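Side-chain contacts in peptide methionine sulfoxide reductase MsrA (Corynebacterium diphtheriae, PDB 4D7L), which reduces the S-epimer of methionine sulfoxide, in proteins and as the free amino acid, back to methionine, probably repairing oxidised proteins: residues Gln215-Leu218 against His219-Leu223; Gln49-Ala52 against Val53-Thr56; Leu197-Ala200 against Ser201-Ala204; Asn100-Tyr103 against Arg104-Cys107. One frame throughout, in Å; residues are numbered along the deposited sequence. Where two conformers were deposited one is given.

Contact 1: residues Gln215-Leu218 against His219-Leu223; sequences QQYL and HKNPL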
loop_
_atom_site.group_PDB
_atom_site.type_symbol
_atom_site.label_atom_id
_atom_site.label_comp_id
_atom_site.label_asym_id
_atom_site.label_seq_id
_atom_site.Cartn_x
_atom_site.Cartn_y
_atom_site.Cartn_z
ATOM N N GLN A 215 9.694 -5.119 -6.522
ATOM C CA GLN A 215 9.987 -3.687 -6.589
ATOM C C GLN A 215 9.949 -3.233 -8.029
ATOM O O GLN A 215 10.698 -3.738 -8.844
ATOM C CB GLN A 215 11.354 -3.391 -5.956
ATOM C CG GLN A 215 11.492 -3.975 -4.538
ATOM C CD GLN A 215 10.449 -3.402 -3.562
ATOM O OE1 GLN A 215 10.041 -2.251 -3.698
ATOM N NE2 GLN A 215 10.048 -4.193 -2.554
ATOM N N GLN A 216 9.050 -2.303 -8.336
ATOM C CA GLN A 216 8.827 -1.841 -9.713
ATOM C C GLN A 216 8.572 -2.999 -10.668
ATOM O O GLN A 216 9.033 -2.997 -11.808
ATOM C CB GLN A 216 10.014 -1.002 -10.204
ATOM C CG GLN A 216 10.268 0.257 -9.366
ATOM C CD GLN A 216 11.235 0.003 -8.224
ATOM O OE1 GLN A 216 12.382 -0.377 -8.452
ATOM N NE2 GLN A 216 10.777 0.209 -6.993
ATOM N N TYR A 217 7.823 -3.989 -10.194
ATOM C CA TYR A 217 7.530 -5.180 -10.983
ATOM C C TYR A 217 7.036 -4.878 -12.404
ATOM O O TYR A 217 7.490 -5.485 -13.379
ATOM C CB TYR A 217 6.476 -6.031 -10.254
ATOM C CG TYR A 217 6.066 -7.257 -11.026
ATOM C CD1 TYR A 217 6.892 -8.368 -11.088
ATOM C CD2 TYR A 217 4.827 -7.315 -11.687
ATOM C CE1 TYR A 217 6.511 -9.506 -11.801
ATOM C CE2 TYR A 217 4.442 -8.448 -12.400
ATOM C CZ TYR A 217 5.288 -9.539 -12.452
ATOM O OH TYR A 217 4.912 -10.663 -13.159
ATOM N N LEU A 218 6.093 -3.953 -12.511
ATOM C CA LEU A 218 5.472 -3.689 -13.801
ATOM C C LEU A 218 6.433 -3.011 -14.762
ATOM O O LEU A 218 6.293 -3.142 -15.979
ATOM C CB LEU A 218 4.226 -2.837 -13.616
ATOM C CG LEU A 218 3.121 -3.544 -12.835
ATOM C CD1 LEU A 218 1.924 -2.609 -12.713
ATOM C CD2 LEU A 218 2.733 -4.881 -13.507
ATOM N N HIS A 219 7.412 -2.286 -14.232
ATOM C CA HIS A 219 8.445 -1.719 -15.100
ATOM C C HIS A 219 9.433 -2.795 -15.575
ATOM O O HIS A 219 9.804 -2.848 -16.752
ATOM C CB HIS A 219 9.207 -0.597 -14.390
ATOM C CG HIS A 219 10.260 0.034 -15.255
ATOM N ND1 HIS A 219 9.961 0.997 -16.195
ATOM C CD2 HIS A 219 11.582 -0.217 -15.377
ATOM C CE1 HIS A 219 11.068 1.339 -16.836
ATOM N NE2 HIS A 219 12.069 0.621 -16.351
ATOM N N LYS A 220 9.886 -3.630 -14.645
ATOM C CA LYS A 220 10.852 -4.682 -14.948
ATOM C C LYS A 220 10.266 -5.745 -15.861
ATOM O O LYS A 220 10.983 -6.340 -16.658
ATOM C CB LYS A 220 11.337 -5.359 -13.656
ATOM C CG LYS A 220 12.184 -4.463 -12.748
ATOM C CD LYS A 220 12.370 -5.119 -11.378
ATOM C CE LYS A 220 13.227 -4.278 -10.445
ATOM N NZ LYS A 220 13.207 -4.899 -9.069
ATOM N N ASN A 221 8.973 -6.024 -15.704
ATOM C CA ASN A 221 8.340 -7.047 -16.519
ATOM C C ASN A 221 7.108 -6.479 -17.208
ATOM O O ASN A 221 5.990 -6.581 -16.700
ATOM C CB ASN A 221 7.966 -8.264 -15.668
ATOM C CG ASN A 221 7.264 -9.324 -16.474
ATOM O OD1 ASN A 221 7.393 -9.370 -17.711
ATOM N ND2 ASN A 221 6.519 -10.193 -15.797
ATOM N N PRO A 222 7.313 -5.887 -18.386
ATOM C CA PRO A 222 6.222 -5.266 -19.136
ATOM C C PRO A 222 5.188 -6.287 -19.639
ATOM O O PRO A 222 4.132 -5.883 -20.131
ATOM C CB PRO A 222 6.943 -4.550 -20.280
ATOM C CG PRO A 222 8.280 -5.153 -20.354
ATOM C CD PRO A 222 8.624 -5.658 -19.006
ATOM N N LEU A 223 5.493 -7.578 -19.533
ATOM C CA LEU A 223 4.502 -8.614 -19.838
ATOM C C LEU A 223 3.604 -8.892 -18.618
ATOM O O LEU A 223 2.579 -9.571 -18.728
ATOM C CB LEU A 223 5.199 -9.909 -20.274
ATOM C CG LEU A 223 5.986 -9.803 -21.591
ATOM C CD1 LEU A 223 6.944 -10.987 -21.778
ATOM C CD2 LEU A 223 5.056 -9.655 -22.798
#
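Tyr217 and Asn221 both carry CG anti to the backbone N, with chi1 of 178° for each, and their side chains run side by side in the same direction. The phenol and the amide meet at their polar ends. Asn221 ND2 donates to Tyr217 OH over 3.1 Å, and the hydroxyl lies close to the amide plane. Ring and amide planes are almost perpendicular, 88° apart. Asn221 CB stands over one face of the ring, near its rim. The other amide atom is used as well: Asn221 OD1 accepts from Leu223 N at 3.2 Å, with the donor above the carbonyl plane, which makes an Asx turn.

Lys220 reaches back along the chain. Its side chain is extended beyond CG and passes the carbonyl of Gln216. Lys220 NZ then donates to Gln215 O at 2.8 Å, and has a long, weak ion pair with Asp212. The backbone gives the frame. Lys220 N bonds to Gln216 O at 3.0 Å, nearly straight at 169°, and Asn221 N to Tyr217 O at 2.8 Å. The same Gln216 oxygen takes a weak bond from His219 N.

Tyr217 stacks on Trp74, and Leu218 packs on Trp74 and Lys78 of helix 73-81. The side chain of Leu218 is about 7 Å from that of Cys72, the predicted active-site residue. This is a single-turn helix, 217-220, with Gln216 at its N-cap position and an Asx turn following its last residue, set beside the helix that follows the probable catalytic cysteine.

Contact 2: residues Gln49-Ala52 against Val53-Thr56; sequences QPHA and VLGT
The chain doubles back between His51 and Thr56 without forming regular helix or strand. His51 N donates to Thr56 O at 2.8 Å, almost straight at 173° and in the carbonyl plane. Gly55 N returns a bond to His51 O, also at 2.8 Å, but bent. Gly55 has positive phi at this return.

The His51 ring fills the inside of the turn. With CG anti to the backbone N (chi1 -162°), this torsion carries ND1 to the N-H groups of Val53 and Leu54. His51 ND1 accepts twice, from Leu54 N at 3.0 Å and from Val53 N at 3.2 Å. Both donors are tilted from the ring plane. Leu54 runs beside the ring and lays CG over one face of His51, 3.9 Å from the ring centroid, in a CH-pi contact. Val53 CA sits at the ring edge, in plane. Thr89 OG1 bonds to NE2 at the far end of the imidazole, so both ring nitrogens are engaged and its rotation is fixed. Trp81 meets the same ring steeply.

The Gly55 N to His51 O bond closes an alpha-turn, with the His51 ring accepting from backbone N-H groups inside it. This turn lies ahead of strand 64-69, pinned to strand 86-94 through Thr89 and to helix 73-81 through Trp81.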
loop_
_atom_site.group_PDB
_atom_site.type_symbol
_atom_site.label_atom_id
_atom_site.label_comp_id
_atom_site.label_asym_id
_atom_site.label_seq_id
_atom_site.Cartn_x
_atom_site.Cartn_y
_atom_site.Cartn_z
ATOM N N GLN A 49 17.841 -2.243 -4.258
ATOM C CA GLN A 49 18.547 -1.558 -5.328
ATOM C C GLN A 49 17.824 -0.250 -5.604
ATOM O O GLN A 49 16.652 -0.111 -5.261
ATOM C CB GLN A 49 18.597 -2.428 -6.587
ATOM C CG GLN A 49 19.345 -3.723 -6.385
ATOM C CD GLN A 49 20.793 -3.476 -5.988
ATOM O OE1 GLN A 49 21.573 -2.895 -6.749
ATOM N NE2 GLN A 49 21.153 -3.894 -4.774
ATOM N N PRO A 50 18.519 0.720 -6.207
ATOM C CA PRO A 50 17.877 1.978 -6.591
ATOM C C PRO A 50 16.636 1.740 -7.426
ATOM O O PRO A 50 16.605 0.789 -8.212
ATOM C CB PRO A 50 18.955 2.684 -7.414
ATOM C CG PRO A 50 20.238 2.162 -6.872
ATOM C CD PRO A 50 19.963 0.722 -6.515
ATOM N N HIS A 51 15.626 2.574 -7.210
ATOM C CA HIS A 51 14.343 2.509 -7.909
ATOM C C HIS A 51 14.570 2.387 -9.426
ATOM O O HIS A 51 15.321 3.170 -10.010
ATOM C CB HIS A 51 13.538 3.770 -7.595
ATOM C CG HIS A 51 12.071 3.669 -7.884
ATOM N ND1 HIS A 51 11.547 3.859 -9.147
ATOM C CD2 HIS A 51 11.013 3.494 -7.057
ATOM C CE1 HIS A 51 10.229 3.761 -9.091
ATOM N NE2 HIS A 51 9.880 3.527 -7.835
ATOM N N ALA A 52 13.909 1.416 -10.051
ATOM C CA ALA A 52 14.133 1.107 -11.464
ATOM C C ALA A 52 13.754 2.257 -12.393
ATOM O O ALA A 52 14.247 2.347 -13.523
ATOM C CB ALA A 52 13.369 -0.166 -11.851
ATOM N N VAL A 53 12.862 3.134 -11.940
ATOM C CA VAL A 53 12.468 4.278 -12.782
ATOM C C VAL A 53 13.071 5.589 -12.265
ATOM O O VAL A 53 13.601 6.410 -13.016
ATOM C CB VAL A 53 10.923 4.403 -12.827
ATOM C CG1 VAL A 53 10.509 5.548 -13.760
ATOM C CG2 VAL A 53 10.315 3.075 -13.322
ATOM N N LEU A 54 12.965 5.780 -10.958
ATOM C CA LEU A 54 13.342 7.051 -10.339
ATOM C C LEU A 54 14.835 7.121 -9.985
ATOM O O LEU A 54 15.394 8.206 -9.821
ATOM C CB LEU A 54 12.484 7.281 -9.089
ATOM C CG LEU A 54 10.968 7.359 -9.274
ATOM C CD1 LEU A 54 10.237 7.577 -7.934
ATOM C CD2 LEU A 54 10.605 8.464 -10.256
ATOM N N GLY A 55 15.471 5.960 -9.861
ATOM C CA GLY A 55 16.907 5.896 -9.624
ATOM C C GLY A 55 17.306 6.223 -8.189
ATOM O O GLY A 55 18.488 6.421 -7.895
ATOM N N THR A 56 16.328 6.241 -7.286
ATOM C CA THR A 56 16.572 6.710 -5.919
ATOM C C THR A 56 16.526 5.600 -4.869
ATOM O O THR A 56 16.091 4.475 -5.156
ATOM C CB THR A 56 15.537 7.794 -5.538
ATOM O OG1 THR A 56 14.222 7.303 -5.829
ATOM C CG2 THR A 56 15.782 9.066 -6.360
#

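Contact 3: residues Leu197-Ala200 against Ser201-Ala204; sequences LPLA and STPA. With PGE (triethylene glycol), chain L.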
loop_
_atom_site.group_PDB
_atom_site.type_symbol
_atom_site.label_atom_id
_atom_site.label_comp_id
_atom_site.label_asym_id
_atom_site.label_seq_id
_atom_site.Cartn_x
_atom_site.Cartn_y
_atom_site.Cartn_z
ATOM N N LEU A 197 -3.963 4.931 10.622
ATOM C CA LEU A 197 -3.245 5.082 11.902
ATOM C C LEU A 197 -1.748 5.257 11.647
ATOM O O LEU A 197 -1.267 4.951 10.562
ATOM C CB LEU A 197 -3.500 3.873 12.823
ATOM C CG LEU A 197 -3.023 2.491 12.368
ATOM C CD1 LEU A 197 -2.934 1.534 13.555
ATOM C CD2 LEU A 197 -3.961 1.897 11.309
ATOM N N PRO A 198 -1.006 5.751 12.643
ATOM C CA PRO A 198 0.449 5.818 12.457
ATOM C C PRO A 198 1.021 4.418 12.210
ATOM O O PRO A 198 0.527 3.473 12.814
ATOM C CB PRO A 198 0.947 6.390 13.783
ATOM C CG PRO A 198 -0.257 7.187 14.320
ATOM C CD PRO A 198 -1.459 6.429 13.878
ATOM N N LEU A 199 2.006 4.290 11.322
ATOM C CA LEU A 199 2.690 3.014 11.107
ATOM C C LEU A 199 3.180 2.434 12.429
ATOM O O LEU A 199 3.035 1.248 12.685
ATOM C CB LEU A 199 3.878 3.195 10.159
ATOM C CG LEU A 199 4.726 1.943 9.891
ATOM C CD1 LEU A 199 3.869 0.943 9.108
ATOM C CD2 LEU A 199 5.973 2.320 9.106
ATOM N N ALA A 200 3.724 3.294 13.278
ATOM C CA ALA A 200 4.278 2.847 14.560
ATOM C C ALA A 200 3.213 2.277 15.486
ATOM O O ALA A 200 3.538 1.590 16.462
ATOM C CB ALA A 200 5.010 3.998 15.254
ATOM N N SER A 201 1.948 2.586 15.209
ATOM C CA SER A 201 0.838 2.104 16.039
ATOM C C SER A 201 0.179 0.836 15.497
ATOM O O SER A 201 -0.756 0.313 16.113
ATOM C CB SER A 201 -0.202 3.207 16.212
ATOM O OG SER A 201 0.362 4.267 16.981
ATOM N N THR A 202 0.629 0.352 14.344
ATOM C CA THR A 202 0.171 -0.962 13.860
ATOM C C THR A 202 0.776 -2.052 14.738
ATOM O O THR A 202 1.736 -1.792 15.461
ATOM C CB THR A 202 0.565 -1.225 12.406
ATOM O OG1 THR A 202 2.002 -1.251 12.311
ATOM C CG2 THR A 202 -0.021 -0.145 11.486
ATOM N N PRO A 203 0.212 -3.272 14.705
ATOM C CA PRO A 203 0.738 -4.281 15.646
ATOM C C PRO A 203 2.248 -4.545 15.503
ATOM O O PRO A 203 2.945 -4.563 16.519
ATOM C CB PRO A 203 -0.079 -5.542 15.308
ATOM C CG PRO A 203 -1.416 -4.968 14.816
ATOM C CD PRO A 203 -1.006 -3.731 14.010
ATOM N N ALA A 204 2.758 -4.715 14.285
ATOM C CA ALA A 204 4.189 -4.924 14.137
ATOM C C ALA A 204 4.926 -3.619 14.313
ATOM O O ALA A 204 6.087 -3.621 14.687
ATOM C CB ALA A 204 4.517 -5.533 12.780
HETATM C C1 PGE L . -1.616 6.220 19.076
HETATM O O1 PGE L . -1.312 6.303 17.694
HETATM C C2 PGE L . -1.411 4.799 19.563
HETATM O O2 PGE L . -2.402 3.969 18.983
HETATM O O HOH W 1 2.772 -1.282 18.103
#
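The edge strand 195-198 of the mixed sheet ends here in a short 3-10 turn, and Leu197, Pro198 and Leu199 meet Ser201 and Thr202 round it. Ser201 N donates to Pro198 O at 2.9 Å, from above the carbonyl plane. Leu199 O takes two donors from one residue. Thr202 OG1 donates to Leu199 O in the carbonyl plane at 2.7 Å, while Thr202 N reaches Leu199 O from above that plane at 3.1 Å. The hydroxyl gets there because chi1 of 63° sets OG1 between the backbone N and the carbonyl carbon. Thr202 OG1 also has a weak hydrogen bond with Gly205 N.

The methyl CG2 meets Leu197, whose side chain crosses that of Thr202 at about a right angle; Leu197 CD1 is 3.9 Å from Thr202 CG2. Both residues pack on Tyr160 of the neighbouring strand 158-161. Pro198 CB approaches Ser201 OG, which shares a 2.7 Å hydrogen bond with O1 of a triethylene glycol, probably from the crystallisation liquor. A water donates to Thr202 O at 2.9 Å and weakly to Ala200 O.

Thr202 therefore divides its two branches between polar and apolar work: its hydroxyl closes the turn and its methyl packs against Leu197.

Contact 4: residues Asn100-Tyr103 against Arg104-Cys107; sequences NPTY and RETC. With CAC (cacodylate ion), chain D.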
loop_
_atom_site.group_PDB
_atom_site.type_symbol
_atom_site.label_atom_id
_atom_site.label_comp_id
_atom_site.label_asym_id
_atom_site.label_seq_id
_atom_site.Cartn_x
_atom_site.Cartn_y
_atom_site.Cartn_z
ATOM N N ASN A 100 9.033 -9.303 9.192
ATOM C CA ASN A 100 9.708 -9.675 7.954
ATOM C C ASN A 100 9.107 -10.860 7.207
ATOM O O ASN A 100 9.796 -11.860 6.979
ATOM C CB ASN A 100 11.173 -9.974 8.256
ATOM C CG ASN A 100 11.863 -8.793 8.879
ATOM O OD1 ASN A 100 12.015 -7.750 8.233
ATOM N ND2 ASN A 100 12.285 -8.938 10.144
ATOM N N PRO A 101 7.828 -10.750 6.821
ATOM C CA PRO A 101 7.192 -11.842 6.077
ATOM C C PRO A 101 7.707 -11.922 4.636
ATOM O O PRO A 101 8.058 -10.898 4.068
ATOM C CB PRO A 101 5.714 -11.448 6.087
ATOM C CG PRO A 101 5.743 -9.920 6.053
ATOM C CD PRO A 101 6.933 -9.579 6.971
ATOM N N THR A 102 7.784 -13.125 4.080
ATOM C CA THR A 102 7.949 -13.277 2.640
ATOM C C THR A 102 6.617 -12.997 1.965
ATOM O O THR A 102 5.572 -13.015 2.609
ATOM C CB THR A 102 8.388 -14.683 2.252
ATOM O OG1 THR A 102 7.350 -15.606 2.611
ATOM C CG2 THR A 102 9.679 -15.076 2.977
ATOM N N TYR A 103 6.650 -12.754 0.664
ATOM C CA TYR A 103 5.427 -12.570 -0.091
ATOM C C TYR A 103 4.528 -13.800 0.030
ATOM O O TYR A 103 3.306 -13.704 0.247
ATOM C CB TYR A 103 5.769 -12.292 -1.557
ATOM C CG TYR A 103 4.559 -12.143 -2.451
ATOM C CD1 TYR A 103 3.687 -11.064 -2.299
ATOM C CD2 TYR A 103 4.317 -13.053 -3.477
ATOM C CE1 TYR A 103 2.582 -10.899 -3.153
ATOM C CE2 TYR A 103 3.226 -12.902 -4.322
ATOM C CZ TYR A 103 2.366 -11.821 -4.150
ATOM O OH TYR A 103 1.284 -11.664 -4.989
ATOM N N ARG A 104 5.137 -14.967 -0.094
ATOM C CA ARG A 104 4.341 -16.188 -0.034
ATOM C C ARG A 104 3.648 -16.270 1.322
ATOM O O ARG A 104 2.472 -16.596 1.401
ATOM C CB ARG A 104 5.217 -17.423 -0.279
ATOM C CG ARG A 104 4.474 -18.749 -0.135
ATOM C CD ARG A 104 5.408 -19.935 -0.415
ATOM N NE ARG A 104 5.937 -19.905 -1.778
ATOM C CZ ARG A 104 5.292 -20.384 -2.839
ATOM N NH1 ARG A 104 4.101 -20.954 -2.696
ATOM N NH2 ARG A 104 5.847 -20.308 -4.042
ATOM N N GLU A 105 4.348 -15.909 2.392
ATOM C CA GLU A 105 3.691 -15.909 3.704
ATOM C C GLU A 105 2.499 -14.941 3.763
ATOM O O GLU A 105 1.426 -15.287 4.272
ATOM C CB GLU A 105 4.705 -15.559 4.795
ATOM C CG GLU A 105 5.672 -16.701 5.055
ATOM C CD GLU A 105 6.786 -16.342 6.022
ATOM O OE1 GLU A 105 7.156 -15.149 6.126
ATOM O OE2 GLU A 105 7.298 -17.275 6.669
ATOM N N THR A 106 2.691 -13.732 3.261
ATOM C CA THR A 106 1.635 -12.733 3.313
ATOM C C THR A 106 0.398 -13.209 2.537
ATOM O O THR A 106 -0.732 -13.008 2.989
ATOM C CB THR A 106 2.124 -11.378 2.759
ATOM O OG1 THR A 106 3.207 -10.906 3.573
ATOM C CG2 THR A 106 1.003 -10.351 2.743
ATOM N N CYS A 107 0.615 -13.875 1.403
ATOM C CA CYS A 107 -0.500 -14.345 0.572
ATOM C C CYS A 107 -1.345 -15.408 1.262
ATOM O O CYS A 107 -2.473 -15.656 0.824
ATOM C CB CYS A 107 -0.000 -14.894 -0.772
ATOM S SG CYS A 107 0.772 -13.625 -1.798
HETATM AS AS CAC D . -0.546 -9.224 -6.095
HETATM O O1 CAC D . -0.669 -9.999 -4.542
HETATM O O2 CAC D . -2.041 -8.411 -6.458
HETATM C C1 CAC D . -0.185 -10.574 -7.472
HETATM C C2 CAC D . 0.917 -7.917 -6.061
HETATM O O HOH W 2 9.631 -14.596 7.167
#
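Cys107 SG lies over one face of the Tyr103 ring, 3.5 Å from its centroid and 17° off the ring normal, in a sulfur-aromatic contact. The phenol end points elsewhere: Tyr103 OH donates at 2.6 Å to O1 of a cacodylate ion, and O1 lies at the ring edge, in plane. The ion is also hydrogen-bonded to Tyr155 OH and is probably from the crystallisation liquor. Cys107 N bonds to Tyr103 O at 2.9 Å, an i to i+4 helical bond that places Cys107 one turn on from Tyr103.

The start of that turn is closed by a capping box. Glu105 N donates to Thr102 OG1 at 3.0 Å, and Thr102 N donates to Glu105 OE1 at 2.9 Å, on the anti side but tilted out of the carboxylate plane. Chi1 of 64° on Thr102 turns OG1 back to face the helix. Thr106 N adds a bond to Thr102 O.

Further out, Glu211 accepts from Tyr103 N, and His214 meets the Tyr103 ring at about 50°. Tyr103 is about 7 Å from Cys72, side chain to side chain. Helix 103-107 rests on strand 86-94 through Phe93, which touches Pro101, Tyr103 and Thr106, while Pro101 also packs on Tyr208 of strand 208-209.

From the N terminus the chain meets contact 2, then contact 4, contact 3 and contact 1. Each is a local turn closed within one continuous stretch, so they follow in series and none nests or crosses. Contact 2 lies in the loop before strand 64-69, contact 4 starts the helix after strand 86-94, contact 3 ends strand 195-198, and contact 1 forms helix 217-220. Only contacts 1 and 2 touch: Gln216 OE1 probably accepts a hydrogen bond from Ala52 N, and His219 packs on Ala52 and Val53. This joins the N-terminal loop to the C-terminal helix. Contacts 1 and 3 lie on opposite sides of the chain's centre, their centres about 29 Å apart.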